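Lmo2445 protein (Listeria monocytogenes EGD-e, PDB 5HZL) is of unknown function but is a secreted, calcium-binding internalin-like protein with leucine-rich repeats, the kind of scaffold that commonly mediates protein binding. Local coordinates at residues Asp12-Leu16 with Leu72-Val76; Val26-Ala32 with Pro58-Leu64; Asn137-Phe141 with Ile165-Met169; Leu177-Ile183 with Ser199-Ala205; Gly215-Phe221 with Met262-Ala268. All coordinates share one frame. Residue numbers count along the deposited sequence, not the author numbering.

Interaction 1 (Asp12-Leu16 with Leu72-Val76)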
# COMPACT_ATOMS: atom_id res chain seq x y z
N ASP A 12 4.11 -26.44 -12.13
CA ASP A 12 5.06 -26.79 -11.03
C ASP A 12 6.47 -26.21 -11.36
O ASP A 12 6.56 -24.99 -11.58
CB ASP A 12 5.02 -28.32 -10.78
CG ASP A 12 5.74 -28.74 -9.49
OD1 ASP A 12 6.11 -27.87 -8.67
OD2 ASP A 12 5.90 -29.96 -9.29
N THR A 13 7.54 -27.02 -11.41
CA THR A 13 8.91 -26.50 -11.70
C THR A 13 9.44 -26.96 -13.07
O THR A 13 8.75 -27.65 -13.81
CB THR A 13 9.94 -26.91 -10.60
OG1 THR A 13 10.28 -28.29 -10.70
CG2 THR A 13 9.42 -26.60 -9.20
N VAL A 14 10.65 -26.52 -13.40
CA VAL A 14 11.36 -26.86 -14.64
C VAL A 14 12.51 -27.75 -14.17
O VAL A 14 13.33 -27.31 -13.38
CB VAL A 14 11.87 -25.60 -15.39
CG1 VAL A 14 12.92 -25.94 -16.45
CG2 VAL A 14 10.70 -24.86 -16.02
N PRO A 15 12.59 -29.00 -14.68
CA PRO A 15 13.65 -29.89 -14.18
C PRO A 15 15.08 -29.43 -14.46
O PRO A 15 15.37 -28.98 -15.56
CB PRO A 15 13.36 -31.23 -14.88
CG PRO A 15 12.01 -31.09 -15.51
CD PRO A 15 11.84 -29.63 -15.78
N LEU A 16 15.94 -29.55 -13.44
CA LEU A 16 17.36 -29.18 -13.51
C LEU A 16 18.25 -30.45 -13.49
O LEU A 16 17.86 -31.46 -12.92
CB LEU A 16 17.72 -28.27 -12.33
CG LEU A 16 16.98 -26.93 -12.20
CD1 LEU A 16 17.43 -26.21 -10.93
CD2 LEU A 16 17.18 -26.04 -13.42
N LEU A 72 9.77 -16.85 -11.79
CA LEU A 72 10.60 -17.26 -10.64
C LEU A 72 10.08 -18.56 -9.99
O LEU A 72 10.87 -19.36 -9.46
CB LEU A 72 10.72 -16.15 -9.61
CG LEU A 72 11.49 -14.89 -10.04
CD1 LEU A 72 11.38 -13.78 -9.00
CD2 LEU A 72 12.96 -15.19 -10.34
N ASN A 73 8.76 -18.76 -10.04
CA ASN A 73 8.14 -19.98 -9.53
C ASN A 73 8.51 -21.27 -10.29
O ASN A 73 8.11 -22.36 -9.88
CB ASN A 73 6.63 -19.82 -9.42
CG ASN A 73 6.24 -18.88 -8.30
OD1 ASN A 73 6.82 -18.93 -7.22
ND2 ASN A 73 5.22 -18.05 -8.52
N ASN A 74 9.25 -21.14 -11.39
CA ASN A 74 9.73 -22.31 -12.13
C ASN A 74 10.80 -23.04 -11.36
O ASN A 74 11.18 -24.11 -11.75
CB ASN A 74 10.28 -21.95 -13.51
CG ASN A 74 9.21 -21.51 -14.48
OD1 ASN A 74 8.01 -21.50 -14.17
ND2 ASN A 74 9.63 -21.14 -15.69
N GLU A 75 11.31 -22.44 -10.28
CA GLU A 75 12.33 -23.09 -9.47
C GLU A 75 12.15 -22.70 -8.00
O GLU A 75 11.23 -21.97 -7.64
CB GLU A 75 13.74 -22.70 -9.94
CG GLU A 75 14.06 -22.99 -11.41
CD GLU A 75 13.95 -24.46 -11.79
OE1 GLU A 75 13.92 -25.36 -10.91
OE2 GLU A 75 13.91 -24.71 -13.01
N VAL A 76 13.04 -23.21 -7.17
CA VAL A 76 13.05 -22.94 -5.74
C VAL A 76 14.43 -22.43 -5.35
O VAL A 76 15.42 -23.15 -5.50
CB VAL A 76 12.73 -24.23 -4.94
CG1 VAL A 76 12.86 -23.98 -3.44
CG2 VAL A 76 11.35 -24.77 -5.30
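Glu75 has the largest area covered in this contact. Its CA-to-CB bond runs sideways, but the m,m rotamer folds the carboxylate back toward the 12-16 segment. There OE2 of Glu75 lies 2.7 Å from O of Val14 and 3.3 Å from CB of Val14. The same OE2 meets CD2 of Leu16 at 3.6 Å. The buried carboxylate of Glu75 is tucked between the 12-16 chain and the 72-76 turn. Asn74 comes next. Its carbonyl accepts a hydrogen bond from N of Val14 (3.0 Å, to O of Asn74), and the same O of Asn74 also touches CB of Thr13 at 3.3 Å. Thr13 and Asn74 have the closest CA atoms, 4.3 Å apart. Here the N-terminal end of the modelled chain, part of the internalin N-terminal cap family, is laid against the 3-10 turn at 72-74, after helix 66-70, as the chain heads for strand 82-84 of the leucine-rich-repeat sheet. The amide of Asn74 points elsewhere, and its ND2 is hydrogen-bonded to O of Ala23. Val14 is the third main partner. Its CB points toward the turn, and CG2 of Val14 packs on CB of Asn74 at 3.9 Å. Leu16 and Glu75 also touch Leu51 of helix 48-51, which brings a cap helix against the same spot.

Interaction 2 (Val26-Ala32 with Pro58-Leu64). With CA (calcium ion), chain B.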
# COMPACT_ATOMS: atom_id res chain seq x y z
N VAL A 26 12.51 -15.06 -19.54
CA VAL A 26 12.26 -13.64 -19.60
C VAL A 26 13.68 -13.08 -19.65
O VAL A 26 14.43 -13.24 -18.67
CB VAL A 26 11.51 -13.11 -18.37
CG1 VAL A 26 11.43 -11.59 -18.38
CG2 VAL A 26 10.12 -13.72 -18.28
N GLU A 27 14.05 -12.46 -20.78
CA GLU A 27 15.40 -11.91 -20.99
C GLU A 27 16.05 -11.27 -19.74
O GLU A 27 17.08 -11.76 -19.24
CB GLU A 27 15.39 -10.89 -22.15
CG GLU A 27 16.76 -10.27 -22.46
CD GLU A 27 16.72 -9.25 -23.59
OE1 GLU A 27 15.68 -9.08 -24.27
OE2 GLU A 27 17.77 -8.60 -23.79
N ALA A 28 15.41 -10.20 -19.25
CA ALA A 28 15.88 -9.45 -18.09
C ALA A 28 16.16 -10.29 -16.85
O ALA A 28 17.17 -10.09 -16.19
CB ALA A 28 14.86 -8.37 -17.76
N ILE A 29 15.26 -11.21 -16.54
CA ILE A 29 15.39 -12.06 -15.37
C ILE A 29 16.53 -13.05 -15.55
O ILE A 29 17.34 -13.23 -14.64
CB ILE A 29 14.05 -12.74 -15.00
CG1 ILE A 29 13.04 -11.65 -14.58
CG2 ILE A 29 14.24 -13.77 -13.88
CD1 ILE A 29 11.64 -12.13 -14.23
N ALA A 30 16.62 -13.68 -16.72
CA ALA A 30 17.70 -14.64 -16.99
C ALA A 30 19.08 -13.97 -16.97
O ALA A 30 20.06 -14.58 -16.53
CB ALA A 30 17.47 -15.36 -18.30
N GLU A 31 19.16 -12.73 -17.44
CA GLU A 31 20.44 -11.98 -17.43
C GLU A 31 20.81 -11.62 -16.01
O GLU A 31 21.97 -11.62 -15.67
CB GLU A 31 20.37 -10.73 -18.27
CG GLU A 31 20.28 -11.01 -19.75
CD GLU A 31 20.11 -9.75 -20.58
OE1 GLU A 31 19.43 -8.80 -20.12
OE2 GLU A 31 20.65 -9.71 -21.71
N ALA A 32 19.80 -11.31 -15.19
CA ALA A 32 20.03 -10.99 -13.79
C ALA A 32 20.54 -12.23 -13.04
O ALA A 32 21.50 -12.12 -12.28
CB ALA A 32 18.76 -10.46 -13.15
N PRO A 58 18.34 -10.04 -6.86
CA PRO A 58 18.46 -8.66 -7.29
C PRO A 58 17.86 -8.39 -8.66
O PRO A 58 18.51 -8.58 -9.67
CB PRO A 58 19.98 -8.44 -7.32
CG PRO A 58 20.52 -9.77 -7.70
CD PRO A 58 19.57 -10.81 -7.16
N LEU A 59 16.61 -7.92 -8.65
CA LEU A 59 15.88 -7.58 -9.85
C LEU A 59 15.37 -6.14 -9.87
O LEU A 59 14.28 -5.89 -10.39
CB LEU A 59 14.69 -8.52 -9.98
CG LEU A 59 15.02 -10.00 -10.14
CD1 LEU A 59 13.73 -10.78 -10.20
CD2 LEU A 59 15.83 -10.23 -11.40
N PRO A 60 16.13 -5.17 -9.30
CA PRO A 60 15.56 -3.83 -9.36
C PRO A 60 15.74 -3.14 -10.68
O PRO A 60 16.67 -3.42 -11.41
CB PRO A 60 16.38 -3.06 -8.31
CG PRO A 60 17.69 -3.73 -8.36
CD PRO A 60 17.39 -5.18 -8.53
N SER A 61 14.81 -2.23 -10.96
CA SER A 61 14.82 -1.37 -12.13
C SER A 61 15.10 -2.07 -13.43
O SER A 61 16.05 -1.73 -14.11
CB SER A 61 15.83 -0.23 -11.87
OG SER A 61 15.75 0.80 -12.84
N LEU A 62 14.24 -3.04 -13.78
CA LEU A 62 14.36 -3.82 -15.04
C LEU A 62 13.07 -3.83 -15.88
O LEU A 62 12.91 -4.65 -16.78
CB LEU A 62 14.78 -5.27 -14.75
CG LEU A 62 16.12 -5.50 -14.06
CD1 LEU A 62 16.27 -6.95 -13.62
CD2 LEU A 62 17.28 -5.07 -14.94
N GLY A 63 12.14 -2.93 -15.58
CA GLY A 63 10.90 -2.89 -16.34
C GLY A 63 10.00 -4.11 -16.25
O GLY A 63 9.11 -4.28 -17.08
N LEU A 64 10.21 -4.93 -15.22
CA LEU A 64 9.45 -6.16 -15.03
C LEU A 64 7.99 -5.96 -14.57
O LEU A 64 7.69 -5.10 -13.75
CB LEU A 64 10.15 -7.05 -14.00
CG LEU A 64 11.60 -7.46 -14.24
CD1 LEU A 64 12.16 -8.21 -13.05
CD2 LEU A 64 11.72 -8.31 -15.48
CA CA B . 19.72 -7.60 -22.41
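Val26 stands at the N-cap position of helix 27-36 and makes the lightest contact, CG1 to CD2 of Leu64 at 4.4 Å. Glu27 lies out of reach of the loop, and its OE2 binds the calcium ion at 2.6 Å. Ala28 turns its methyl to the loop, with CB 3.9 Å from CD2 of Leu64 and 4.3 Å from CB of Leu62. Ile29 reaches in from the side, and its CG1 meets CD2 of Leu64 at 3.7 Å. Ala30 points away, toward Ile20 and Ile21 of helix 20-23. Glu31, one turn on from Glu27, binds the same ion through OE1 at 2.6 Å and OE2 at 2.4 Å. Ala32, one turn after Ala28, gives the closest approach: its CB lies 3.4 Å from CD2 of Leu59. The helix thus has two sides, one of alanines and Ile29 against the loop and one of acids on the metal. The loop follows strand 56-58, the outermost strand of the parallel repeat sheet at this end, so the contact joins the N-terminal cap to the repeats. The side-chain contacts across the interface are apolar. Small alanine methyls let the leucines come close to the helix, which implies that shape and burial, not polar pairing, hold it.

Interaction 3 (Asn137-Phe141 with Ile165-Met169)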
# COMPACT_ATOMS: atom_id res chain seq x y z
N ASN A 137 -6.98 -1.55 -3.15
CA ASN A 137 -6.49 -2.88 -2.79
C ASN A 137 -5.58 -2.89 -1.56
O ASN A 137 -4.37 -3.09 -1.66
CB ASN A 137 -5.74 -3.49 -3.98
CG ASN A 137 -6.62 -3.66 -5.18
OD1 ASN A 137 -7.77 -4.06 -5.08
ND2 ASN A 137 -6.08 -3.39 -6.34
N ILE A 138 -6.19 -2.69 -0.40
CA ILE A 138 -5.46 -2.68 0.87
C ILE A 138 -5.06 -4.13 1.21
O ILE A 138 -5.94 -4.99 1.29
CB ILE A 138 -6.36 -2.19 2.02
CG1 ILE A 138 -7.13 -0.91 1.66
CG2 ILE A 138 -5.56 -2.05 3.31
CD1 ILE A 138 -6.27 0.27 1.29
N PRO A 139 -3.75 -4.41 1.39
CA PRO A 139 -3.37 -5.77 1.73
C PRO A 139 -3.52 -6.09 3.22
O PRO A 139 -3.30 -5.22 4.06
CB PRO A 139 -1.89 -5.82 1.31
CG PRO A 139 -1.40 -4.44 1.48
CD PRO A 139 -2.56 -3.55 1.15
N LYS A 140 -3.91 -7.33 3.52
CA LYS A 140 -4.09 -7.83 4.90
C LYS A 140 -2.89 -8.64 5.42
O LYS A 140 -2.81 -8.93 6.61
CB LYS A 140 -5.37 -8.67 5.00
CG LYS A 140 -6.66 -7.89 4.79
CD LYS A 140 -7.90 -8.80 4.74
CE LYS A 140 -8.23 -9.56 6.03
NZ LYS A 140 -8.55 -8.64 7.16
N PHE A 141 -1.99 -9.03 4.52
CA PHE A 141 -0.80 -9.81 4.86
C PHE A 141 -1.10 -11.19 5.47
O PHE A 141 -0.45 -11.61 6.44
CB PHE A 141 0.15 -9.00 5.75
CG PHE A 141 0.50 -7.67 5.18
CD1 PHE A 141 1.48 -7.54 4.21
CD2 PHE A 141 -0.18 -6.53 5.60
CE1 PHE A 141 1.80 -6.31 3.67
CE2 PHE A 141 0.13 -5.29 5.07
CZ PHE A 141 1.12 -5.18 4.10
N ILE A 165 -8.11 -4.30 11.25
CA ILE A 165 -7.10 -4.94 10.40
C ILE A 165 -5.71 -4.83 11.02
O ILE A 165 -5.44 -3.95 11.85
CB ILE A 165 -7.04 -4.43 8.93
CG1 ILE A 165 -6.47 -3.02 8.81
CG2 ILE A 165 -8.40 -4.55 8.26
CD1 ILE A 165 -6.25 -2.63 7.36
N TRP A 166 -4.86 -5.75 10.59
CA TRP A 166 -3.48 -5.87 11.02
C TRP A 166 -3.31 -6.21 12.52
O TRP A 166 -2.34 -5.80 13.17
CB TRP A 166 -2.65 -4.65 10.56
CG TRP A 166 -2.76 -4.35 9.06
CD1 TRP A 166 -2.72 -5.27 8.04
CD2 TRP A 166 -2.81 -3.07 8.43
NE1 TRP A 166 -2.81 -4.64 6.83
CE2 TRP A 166 -2.86 -3.28 7.04
CE3 TRP A 166 -2.85 -1.75 8.91
CZ2 TRP A 166 -2.94 -2.23 6.12
CZ3 TRP A 166 -2.93 -0.71 8.00
CH2 TRP A 166 -2.98 -0.96 6.61
N MSE A 167 -4.25 -7.00 13.03
CA MSE A 167 -4.23 -7.46 14.42
C MSE A 167 -3.89 -8.92 14.49
O MSE A 167 -4.04 -9.57 15.53
CB MSE A 167 -5.61 -7.22 15.00
CG MSE A 167 -5.86 -5.73 15.17
SE MSE A 167 -4.68 -5.04 16.58
CE MSE A 167 -5.61 -5.75 18.17
N ASN A 168 -3.39 -9.44 13.37
CA ASN A 168 -2.99 -10.83 13.22
C ASN A 168 -1.44 -11.01 13.20
O ASN A 168 -0.97 -12.09 12.86
CB ASN A 168 -3.60 -11.37 11.90
CG ASN A 168 -3.14 -10.57 10.65
OD1 ASN A 168 -2.88 -9.35 10.72
ND2 ASN A 168 -3.05 -11.26 9.50
N MSE A 169 -0.68 -9.96 13.55
CA MSE A 169 0.80 -9.98 13.52
C MSE A 169 1.37 -9.63 14.87
O MSE A 169 1.70 -8.47 15.13
CB MSE A 169 1.22 -8.97 12.46
CG MSE A 169 1.00 -9.55 11.06
SE MSE A 169 1.31 -8.20 9.66
CE MSE A 169 -0.47 -7.35 9.78
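The indole of Trp166 is the main bump. It lies in a hollow made by Ile138, Pro139, Lys140 and Phe141. Positive phi at Trp166 and the m rotamer carry the ring into place, where NE1 of Trp166 donates a hydrogen bond to O of Pro139 (2.9 Å). CZ2 of Trp166 presses on CG2 of Ile138 at 3.8 Å. CD1 of Trp166 meets CD2 of Phe141 at 3.7 Å, with the two rings meeting obliquely. Both segments are loops of successive leucine-rich repeats, each leading to the next parallel strand, 149-151 and then 174-176. The contact therefore stacks one repeat on the next along the solenoid. A second bump, Ile165, places CD1 4.1 Å from CG2 of Ile138. SE of selenomethionine Met169 packs on CB of Phe141 at 4.2 Å. It lies 5.3 Å from the centroid of the Phe141 ring, obliquely, a Met-aromatic contact. Phe141 and Met169 also both touch Ile150 of strand 149-151.

Interaction 4 (Leu177-Ile183 with Ser199-Ala205)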
# COMPACT_ATOMS: atom_id res chain seq x y z
N LEU A 177 2.47 4.54 7.42
CA LEU A 177 1.34 4.76 6.49
C LEU A 177 1.07 6.22 6.11
O LEU A 177 -0.01 6.52 5.61
CB LEU A 177 0.07 4.21 7.13
CG LEU A 177 -0.02 2.71 7.37
CD1 LEU A 177 -1.26 2.38 8.19
CD2 LEU A 177 -0.07 1.99 6.04
N ASN A 178 2.03 7.13 6.33
CA ASN A 178 1.79 8.52 5.94
C ASN A 178 1.66 8.70 4.43
O ASN A 178 2.04 7.83 3.67
CB ASN A 178 2.85 9.49 6.49
CG ASN A 178 4.28 9.09 6.14
OD1 ASN A 178 4.70 7.98 6.44
ND2 ASN A 178 5.04 10.01 5.57
N GLU A 179 1.09 9.83 4.02
CA GLU A 179 0.93 10.24 2.62
C GLU A 179 0.07 9.35 1.72
O GLU A 179 0.28 9.26 0.51
CB GLU A 179 2.31 10.50 2.01
CG GLU A 179 3.06 11.59 2.77
CD GLU A 179 4.50 11.72 2.34
OE1 GLU A 179 4.81 11.43 1.16
OE2 GLU A 179 5.34 12.12 3.18
N ASN A 180 -0.93 8.71 2.32
CA ASN A 180 -1.86 7.85 1.60
C ASN A 180 -3.19 8.59 1.40
O ASN A 180 -3.23 9.80 1.60
CB ASN A 180 -1.99 6.52 2.33
CG ASN A 180 -0.77 5.64 2.14
OD1 ASN A 180 -0.39 5.35 1.02
ND2 ASN A 180 -0.18 5.17 3.23
N HIS A 181 -4.25 7.90 0.99
CA HIS A 181 -5.55 8.53 0.72
C HIS A 181 -6.68 7.85 1.47
O HIS A 181 -7.78 7.66 0.94
CB HIS A 181 -5.85 8.49 -0.79
CG HIS A 181 -4.73 8.97 -1.65
ND1 HIS A 181 -4.25 10.26 -1.59
CD2 HIS A 181 -4.01 8.35 -2.61
CE1 HIS A 181 -3.27 10.40 -2.46
NE2 HIS A 181 -3.10 9.26 -3.09
N LEU A 182 -6.39 7.49 2.71
CA LEU A 182 -7.36 6.82 3.58
C LEU A 182 -8.33 7.81 4.24
O LEU A 182 -7.93 8.92 4.58
CB LEU A 182 -6.60 6.03 4.64
CG LEU A 182 -5.71 4.90 4.09
CD1 LEU A 182 -4.79 4.34 5.16
CD2 LEU A 182 -6.61 3.84 3.46
N ILE A 183 -9.59 7.39 4.41
CA ILE A 183 -10.62 8.23 5.03
C ILE A 183 -11.01 7.67 6.39
O ILE A 183 -11.99 8.08 7.00
CB ILE A 183 -11.90 8.29 4.16
CG1 ILE A 183 -12.62 6.93 4.10
CG2 ILE A 183 -11.53 8.78 2.76
CD1 ILE A 183 -13.97 6.97 3.42
N SER A 199 3.31 6.03 11.82
CA SER A 199 3.05 7.27 11.15
C SER A 199 1.76 7.17 10.37
O SER A 199 1.53 6.17 9.69
CB SER A 199 4.21 7.60 10.22
OG SER A 199 3.97 8.84 9.58
N PHE A 200 0.93 8.19 10.46
CA PHE A 200 -0.33 8.19 9.74
C PHE A 200 -0.62 9.58 9.15
O PHE A 200 -1.69 9.82 8.64
CB PHE A 200 -1.44 7.73 10.66
CG PHE A 200 -2.68 7.33 9.94
CD1 PHE A 200 -2.73 6.09 9.30
CD2 PHE A 200 -3.78 8.17 9.87
CE1 PHE A 200 -3.86 5.69 8.60
CE2 PHE A 200 -4.91 7.78 9.17
CZ PHE A 200 -4.95 6.54 8.54
N ALA A 201 0.38 10.46 9.18
CA ALA A 201 0.21 11.83 8.70
C ALA A 201 -0.20 11.99 7.24
O ALA A 201 -0.04 11.10 6.44
CB ALA A 201 1.50 12.61 8.96
N ASN A 202 -0.76 13.15 6.92
CA ASN A 202 -1.16 13.51 5.56
C ASN A 202 -2.00 12.51 4.76
O ASN A 202 -1.51 11.89 3.85
CB ASN A 202 0.12 13.89 4.78
CG ASN A 202 -0.15 14.44 3.37
OD1 ASN A 202 0.47 13.99 2.40
ND2 ASN A 202 -1.06 15.39 3.26
N GLN A 203 -3.26 12.35 5.12
CA GLN A 203 -4.17 11.48 4.37
C GLN A 203 -4.99 12.46 3.54
O GLN A 203 -5.55 13.40 4.09
CB GLN A 203 -5.05 10.66 5.27
CG GLN A 203 -4.29 9.73 6.19
CD GLN A 203 -3.47 8.66 5.47
OE1 GLN A 203 -3.82 8.20 4.37
NE2 GLN A 203 -2.38 8.25 6.12
N THR A 204 -5.04 12.27 2.23
CA THR A 204 -5.78 13.19 1.35
C THR A 204 -6.61 12.43 0.36
O THR A 204 -6.16 11.43 -0.16
CB THR A 204 -4.82 14.11 0.58
OG1 THR A 204 -4.01 13.33 -0.32
CG2 THR A 204 -3.93 14.85 1.57
N ALA A 205 -7.81 12.91 0.07
CA ALA A 205 -8.66 12.20 -0.88
C ALA A 205 -9.68 13.08 -1.54
O ALA A 205 -10.26 13.95 -0.91
CB ALA A 205 -9.36 11.05 -0.18
O HOH W 1 -1.93 12.08 0.88
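The shortest polar link runs from ND1 of His181 to O of Thr204, at 2.7 Å. The main-chain bonds are N of Leu177 to O of Ser199 (2.9 Å), N of Glu179 to O of Ala201 (3.0 Å) and N of Thr204 to O of Asn180 (3.1 Å). Gln203 does the work of a backbone with its side chain. Its NE2 donates to O of Leu177 (3.0 Å) and to O of Phe200 (3.0 Å), while its OE1 accepts from N of Leu182 (3.1 Å). A water lies 2.7 Å from O of Asn180, 3.0 Å from O of Asn202 and 2.7 Å from OG1 of Thr204, and bridges the segments. Apolar contacts follow. CD1 of Leu182 meets CE1 of Phe200 at 3.8 Å, CB of Leu177 meets CD1 of Phe200 at 4.0 Å, and CG2 of Ile183 meets CB of Ala205 at 4.3 Å. Asn180 also ties back to the preceding repeat through Met152 and Ala155. His181 and Ala205 line a pocket holding a glycol ether, probably from crystallisation. Strand 174-176 and the edge strand 197-199 of the repeat sheet lead into these segments. Strand 203-212 then leaves the repeats and pairs with strand 290-298, so the last repeat runs straight into the C-terminal sheet.

Interaction 5 (Gly215-Phe221 with Met262-Ala268)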
# COMPACT_ATOMS: atom_id res chain seq x y z
N GLY A 215 -29.78 25.19 -2.50
CA GLY A 215 -30.52 25.32 -1.24
C GLY A 215 -30.25 24.19 -0.25
O GLY A 215 -30.23 24.41 0.96
N GLU A 216 -30.05 22.97 -0.76
CA GLU A 216 -29.75 21.81 0.09
C GLU A 216 -28.32 21.90 0.62
O GLU A 216 -27.51 22.66 0.09
CB GLU A 216 -29.81 20.49 -0.72
CG GLU A 216 -31.13 20.12 -1.40
CD GLU A 216 -31.02 18.83 -2.25
OE1 GLU A 216 -29.94 18.20 -2.30
OE2 GLU A 216 -32.03 18.44 -2.88
N ASN A 217 -28.01 21.15 1.66
CA ASN A 217 -26.63 21.13 2.14
C ASN A 217 -26.07 19.70 2.32
O ASN A 217 -26.63 18.85 3.00
CB ASN A 217 -26.28 22.19 3.21
CG ASN A 217 -27.10 22.11 4.46
OD1 ASN A 217 -27.70 21.08 4.75
ND2 ASN A 217 -27.11 23.19 5.23
N LEU A 218 -24.94 19.50 1.66
CA LEU A 218 -24.20 18.25 1.53
C LEU A 218 -23.74 17.48 2.78
O LEU A 218 -23.09 18.05 3.65
CB LEU A 218 -22.95 18.58 0.72
CG LEU A 218 -22.10 17.45 0.17
CD1 LEU A 218 -22.87 16.75 -0.94
CD2 LEU A 218 -20.79 18.02 -0.35
N LYS A 219 -24.04 16.18 2.80
CA LYS A 219 -23.67 15.28 3.89
C LYS A 219 -22.67 14.26 3.36
O LYS A 219 -23.03 13.40 2.55
CB LYS A 219 -24.89 14.58 4.47
CG LYS A 219 -25.87 15.60 5.01
CD LYS A 219 -27.04 15.06 5.81
CE LYS A 219 -27.84 16.26 6.31
NZ LYS A 219 -28.98 15.95 7.20
N VAL A 220 -21.43 14.35 3.83
CA VAL A 220 -20.34 13.46 3.39
C VAL A 220 -19.91 12.43 4.45
O VAL A 220 -20.05 12.69 5.65
CB VAL A 220 -19.12 14.30 2.98
CG1 VAL A 220 -19.48 15.18 1.79
CG2 VAL A 220 -18.61 15.17 4.13
N PHE A 221 -19.39 11.28 4.00
CA PHE A 221 -18.93 10.16 4.87
C PHE A 221 -17.44 10.28 5.11
O PHE A 221 -16.65 9.98 4.21
CB PHE A 221 -19.28 8.82 4.21
CG PHE A 221 -18.80 7.61 4.96
CD1 PHE A 221 -19.41 7.22 6.14
CD2 PHE A 221 -17.76 6.82 4.46
CE1 PHE A 221 -18.98 6.09 6.83
CE2 PHE A 221 -17.33 5.69 5.14
CZ PHE A 221 -17.94 5.33 6.33
N MSE A 262 -21.19 10.62 9.33
CA MSE A 262 -21.61 11.61 8.35
C MSE A 262 -21.34 12.98 8.89
O MSE A 262 -21.59 13.25 10.05
CB MSE A 262 -23.09 11.51 8.00
CG MSE A 262 -23.46 10.12 7.49
SE MSE A 262 -22.52 9.55 5.84
CE MSE A 262 -23.25 10.86 4.57
N TYR A 263 -20.81 13.86 8.04
CA TYR A 263 -20.52 15.25 8.41
C TYR A 263 -21.26 16.14 7.41
O TYR A 263 -21.16 15.95 6.20
CB TYR A 263 -19.01 15.53 8.40
CG TYR A 263 -18.70 16.92 8.89
CD1 TYR A 263 -18.64 17.19 10.25
CD2 TYR A 263 -18.48 17.96 8.01
CE1 TYR A 263 -18.37 18.48 10.72
CE2 TYR A 263 -18.20 19.25 8.47
CZ TYR A 263 -18.15 19.51 9.82
OH TYR A 263 -17.88 20.78 10.28
N THR A 264 -22.03 17.08 7.93
CA THR A 264 -22.81 18.00 7.10
C THR A 264 -22.02 19.27 6.88
O THR A 264 -21.46 19.81 7.84
CB THR A 264 -24.13 18.35 7.80
OG1 THR A 264 -24.87 17.15 8.02
CG2 THR A 264 -24.99 19.30 6.96
N ILE A 265 -21.97 19.75 5.64
CA ILE A 265 -21.26 21.00 5.33
C ILE A 265 -22.27 21.98 4.74
O ILE A 265 -23.01 21.66 3.80
CB ILE A 265 -19.97 20.79 4.50
CG1 ILE A 265 -20.22 20.34 3.07
CG2 ILE A 265 -19.07 19.78 5.19
CD1 ILE A 265 -18.92 20.05 2.32
N GLU A 266 -22.26 23.18 5.32
CA GLU A 266 -23.18 24.28 4.99
C GLU A 266 -23.09 24.83 3.56
O GLU A 266 -22.53 25.90 3.34
CB GLU A 266 -22.93 25.45 5.97
CG GLU A 266 -23.02 25.17 7.47
CD GLU A 266 -24.43 24.90 7.97
OE1 GLU A 266 -25.16 24.10 7.35
OE2 GLU A 266 -24.80 25.48 9.02
N THR A 267 -23.65 24.10 2.60
CA THR A 267 -23.64 24.54 1.20
C THR A 267 -24.98 25.15 0.75
O THR A 267 -25.19 25.41 -0.43
CB THR A 267 -23.31 23.36 0.25
OG1 THR A 267 -24.27 22.33 0.43
CG2 THR A 267 -21.93 22.82 0.54
N ALA A 268 -25.88 25.40 1.71
CA ALA A 268 -27.19 25.96 1.39
C ALA A 268 -27.12 27.38 0.82
O ALA A 268 -27.94 27.74 -0.02
CB ALA A 268 -28.08 25.94 2.63
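A side-chain hydroxyl stands in for main chain at one end of this pairing. OG1 of Thr267 accepts from N of Leu218 (3.2 Å) and gives a weak hydrogen bond to O of Glu216 (3.3 Å). The chain there departs from strand form, because Glu266 is the centre of an inverse gamma turn. Regular pairing takes over further on. N of Ile265 donates to O of Leu218 (2.8 Å). Val220 and Tyr263 form a hydrogen-bonded pair, with N of Val220 to O of Tyr263 at 2.9 Å and N of Tyr263 to O of Val220 at 2.8 Å. Lys219 with Thr264 and Phe221 with Met262 are non-hydrogen-bonded pairs on the opposite face from Val220. There SE of selenomethionine Met262 lies 3.7 Å from CB of Phe221 and at the edge of its ring, a Met-aromatic contact. CD2 of Leu218 meets CD1 of Ile265 at 3.8 Å, and both side chains pack on Leu277 of strand 273-281. Val220 reaches Ile279 and Phe294 of the larger sheet. Two antiparallel strands that face a mixed sheet in this way are consistent with an immunoglobulin-like (E-set) sandwich, as expected for this family of C-terminal domains.

In the fold
The five contacts follow the chain from the N-terminal cap to the C-terminal domain. Interaction 2 falls within the span that interaction 1 brackets. Their centres are 17 Å apart, and they touch through Leu72 with Leu59 and Ile29. Interaction 3 lies further along the repeats, about 29 Å from interaction 2 between centres. Interactions 3 and 4 are 17 Å apart between centres and meet through Trp166 and Leu177, which lie before and just after strand 174-176 of the parallel sheet. Interaction 4 reaches interaction 5, 23 Å away between centres, where Ile183 packs on Phe221. Interactions 1 and 5 are 58 Å apart between centres. Cap, repeats and C-terminal domain thus form one elongated body.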